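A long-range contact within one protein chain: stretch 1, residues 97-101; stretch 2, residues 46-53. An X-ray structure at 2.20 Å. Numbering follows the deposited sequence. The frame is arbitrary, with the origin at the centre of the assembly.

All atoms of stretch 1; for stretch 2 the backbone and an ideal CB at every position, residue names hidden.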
# COMPACT_ATOMS: atom_id res chain seq x y z
N ILE A 97 4.70 -21.57 4.29
CA ILE A 97 5.00 -20.41 3.49
C ILE A 97 5.12 -19.20 4.39
O ILE A 97 4.32 -19.02 5.30
CB ILE A 97 3.88 -20.20 2.43
CG1 ILE A 97 4.29 -19.16 1.38
CG2 ILE A 97 2.57 -19.83 3.08
CD1 ILE A 97 3.12 -18.63 0.57
N TYR A 98 6.15 -18.40 4.16
CA TYR A 98 6.28 -17.10 4.80
C TYR A 98 5.87 -16.03 3.81
O TYR A 98 6.23 -16.10 2.63
CB TYR A 98 7.72 -16.85 5.23
CG TYR A 98 8.17 -17.68 6.41
CD1 TYR A 98 8.58 -19.00 6.24
CD2 TYR A 98 8.21 -17.14 7.69
CE1 TYR A 98 9.01 -19.77 7.32
CE2 TYR A 98 8.64 -17.89 8.78
CZ TYR A 98 9.04 -19.21 8.59
OH TYR A 98 9.47 -19.96 9.66
N SER A 99 5.10 -15.06 4.27
CA SER A 99 4.67 -13.96 3.42
C SER A 99 5.14 -12.72 4.12
O SER A 99 5.82 -12.81 5.12
CB SER A 99 3.15 -13.96 3.26
OG SER A 99 2.48 -13.92 4.51
N ILE A 100 4.79 -11.55 3.61
CA ILE A 100 5.10 -10.32 4.33
C ILE A 100 3.83 -9.50 4.43
O ILE A 100 2.87 -9.75 3.71
CB ILE A 100 6.26 -9.48 3.69
CG1 ILE A 100 5.81 -8.77 2.41
CG2 ILE A 100 7.51 -10.34 3.46
CD1 ILE A 100 6.72 -7.65 1.98
N ARG A 101 3.82 -8.53 5.34
CA ARG A 101 2.70 -7.61 5.49
C ARG A 101 3.16 -6.25 4.93
O ARG A 101 3.62 -5.39 5.68
CB ARG A 101 2.29 -7.49 6.96
CG ARG A 101 2.35 -8.81 7.79
CD ARG A 101 0.97 -9.50 7.91
NE ARG A 101 0.63 -10.00 9.27
CZ ARG A 101 0.28 -11.25 9.55
NH1 ARG A 101 0.24 -12.16 8.58
NH2 ARG A 101 -0.03 -11.61 10.78
N UNK A 46 10.69 -6.08 -4.26
CA UNK A 46 10.29 -6.02 -2.87
C UNK A 46 11.28 -6.57 -1.88
O UNK A 46 12.46 -6.65 -2.14
CB UNK A 46 8.97 -6.77 -2.70
N UNK A 47 10.77 -6.96 -0.72
CA UNK A 47 11.60 -7.55 0.33
C UNK A 47 11.34 -9.06 0.36
O UNK A 47 10.42 -9.54 -0.30
CB UNK A 47 11.31 -6.91 1.69
N UNK A 48 12.16 -9.79 1.11
CA UNK A 48 12.00 -11.24 1.20
C UNK A 48 11.89 -11.71 2.65
O UNK A 48 12.83 -11.57 3.43
CB UNK A 48 13.17 -11.94 0.51
N UNK A 49 10.75 -12.29 3.01
CA UNK A 49 10.44 -12.59 4.41
C UNK A 49 11.55 -13.32 5.18
O UNK A 49 11.93 -12.89 6.26
CB UNK A 49 9.17 -13.44 4.46
N UNK A 50 12.06 -14.41 4.61
CA UNK A 50 13.08 -15.20 5.28
C UNK A 50 14.29 -14.39 5.63
O UNK A 50 14.88 -14.57 6.67
CB UNK A 50 13.49 -16.39 4.41
N UNK A 51 14.70 -13.51 4.73
CA UNK A 51 15.80 -12.65 5.06
C UNK A 51 15.43 -11.66 6.17
O UNK A 51 16.28 -11.30 6.99
CB UNK A 51 16.27 -11.90 3.81
N UNK A 52 14.19 -11.18 6.15
CA UNK A 52 13.72 -10.23 7.15
C UNK A 52 13.79 -10.88 8.52
O UNK A 52 14.34 -10.32 9.47
CB UNK A 52 12.30 -9.76 6.84
N UNK A 53 13.23 -12.07 8.63
CA UNK A 53 13.12 -12.72 9.91
C UNK A 53 14.51 -12.89 10.48
O UNK A 53 14.68 -13.12 11.68
CB UNK A 53 12.40 -14.06 9.79

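Stretch 1 runs as a strand from 97 to 100, and alternate side chains face the partner: Tyr 98 and Ile 100 point toward it, while Ile 97 and Ser 99 point away. What stretch 2 meets is therefore an aromatic ring and a branched aliphatic chain, with the backbone carbonyl of Ser 99 between them. The strand crosses the helix that begins at 49 at 82°, nearly perpendicular.

Position 46 has an ideal CB directed toward stretch 1, 5.3 Å from Ile 100 CD1, so a small or aliphatic side chain could be accommodated as far as this contact is concerned. The backbone angles, phi 174° and psi -157°, describe a fully extended residue, a conformation that glycine adopts with particular ease. The residue is Gly 46, which makes no contact with stretch 1.

At position 47 CA-to-CB points sideways, yet the ideal CB lies 4.7 Å from Ile 100 CD1. A side chain that branches could reach that methyl, and with no polar partner nearby an aliphatic one such as valine, isoleucine or leucine suits. It is Val 47, in the m rotamer; its CG2 approaches Ile 100 CD1 to 3.2 Å, a very tight apolar contact.

Position 48 points away, with nothing of stretch 1 within 5.5 Å of its ideal CB, so this contact leaves the choice open. It stands at the N-cap position, where serine, threonine, aspartate or asparagine are common. Ile 48 is found instead; its backbone O accepts a hydrogen bond from the N of residue 52 (3.1 Å).

Position 49 is the most constrained. Its CB points straight at the strand, with the ideal CB 3.5 Å from Ser 99 O, 3.7 Å from Ile 100 CG2 and 3.8 Å from Tyr 98 CB. With neighbours this close, little room remains beyond CB, and the helical phi and psi favour alanine over glycine. Ala 49 fills the place: its methyl packs against Tyr 98 CB (3.8 Å) and Ile 100 CG2 (3.6 Å), and its CA is 5.8 Å from the CA of Ile 100.

Position 50 points sideways, so a short side chain would miss the strand. A longer, flexible one could bend back toward the Tyr 98 ring; glutamine, methionine, lysine or arginine would serve. Gln 50, with chi1 m and chi2 p, bends back so that its CD lies 4.2 Å from Tyr 98 CD1.

Position 51 is out of reach, and many residues would do; it is Gln 51.

Position 52 points toward stretch 1 from a greater distance. A side chain with an apolar end, such as leucine, isoleucine or methionine, could reach the patch round Ile 100; it is Ile 52, CD1 lying 4.3 Å from Ile 100 CG2.

Position 53 also points toward the strand, its ideal CB 5.5 Å from Tyr 98 CE2. A medium-sized apolar residue could approach the ring; Val 53 stands beside it but stays just outside close contact.

Stretch 2, residues 46-53: GVIAQQIV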
# COMPACT_ATOMS: atom_id res chain seq x y z
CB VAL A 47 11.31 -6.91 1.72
CG1 VAL A 47 11.91 -5.52 1.79
CG2 VAL A 47 9.82 -6.87 1.98
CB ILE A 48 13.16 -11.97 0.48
CG1 ILE A 48 13.07 -11.75 -1.03
CG2 ILE A 48 13.14 -13.46 0.82
CD1 ILE A 48 14.20 -12.39 -1.80
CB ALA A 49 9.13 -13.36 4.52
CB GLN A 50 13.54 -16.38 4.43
CG GLN A 50 12.62 -17.58 4.50
CD GLN A 50 11.45 -17.45 3.56
OE1 GLN A 50 11.14 -16.36 3.08
NE2 GLN A 50 10.78 -18.58 3.28
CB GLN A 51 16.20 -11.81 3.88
CG GLN A 51 16.22 -10.39 4.32
CD GLN A 51 17.21 -9.61 3.60
OE1 GLN A 51 17.74 -10.05 2.58
NE2 GLN A 51 17.50 -8.42 4.09
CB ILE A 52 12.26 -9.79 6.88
CG1 ILE A 52 12.17 -8.91 5.65
CG2 ILE A 52 11.68 -9.04 8.08
CD1 ILE A 52 10.79 -8.31 5.46
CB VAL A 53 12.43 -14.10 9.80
CG1 VAL A 53 11.28 -14.04 8.83
CG2 VAL A 53 13.43 -15.14 9.38
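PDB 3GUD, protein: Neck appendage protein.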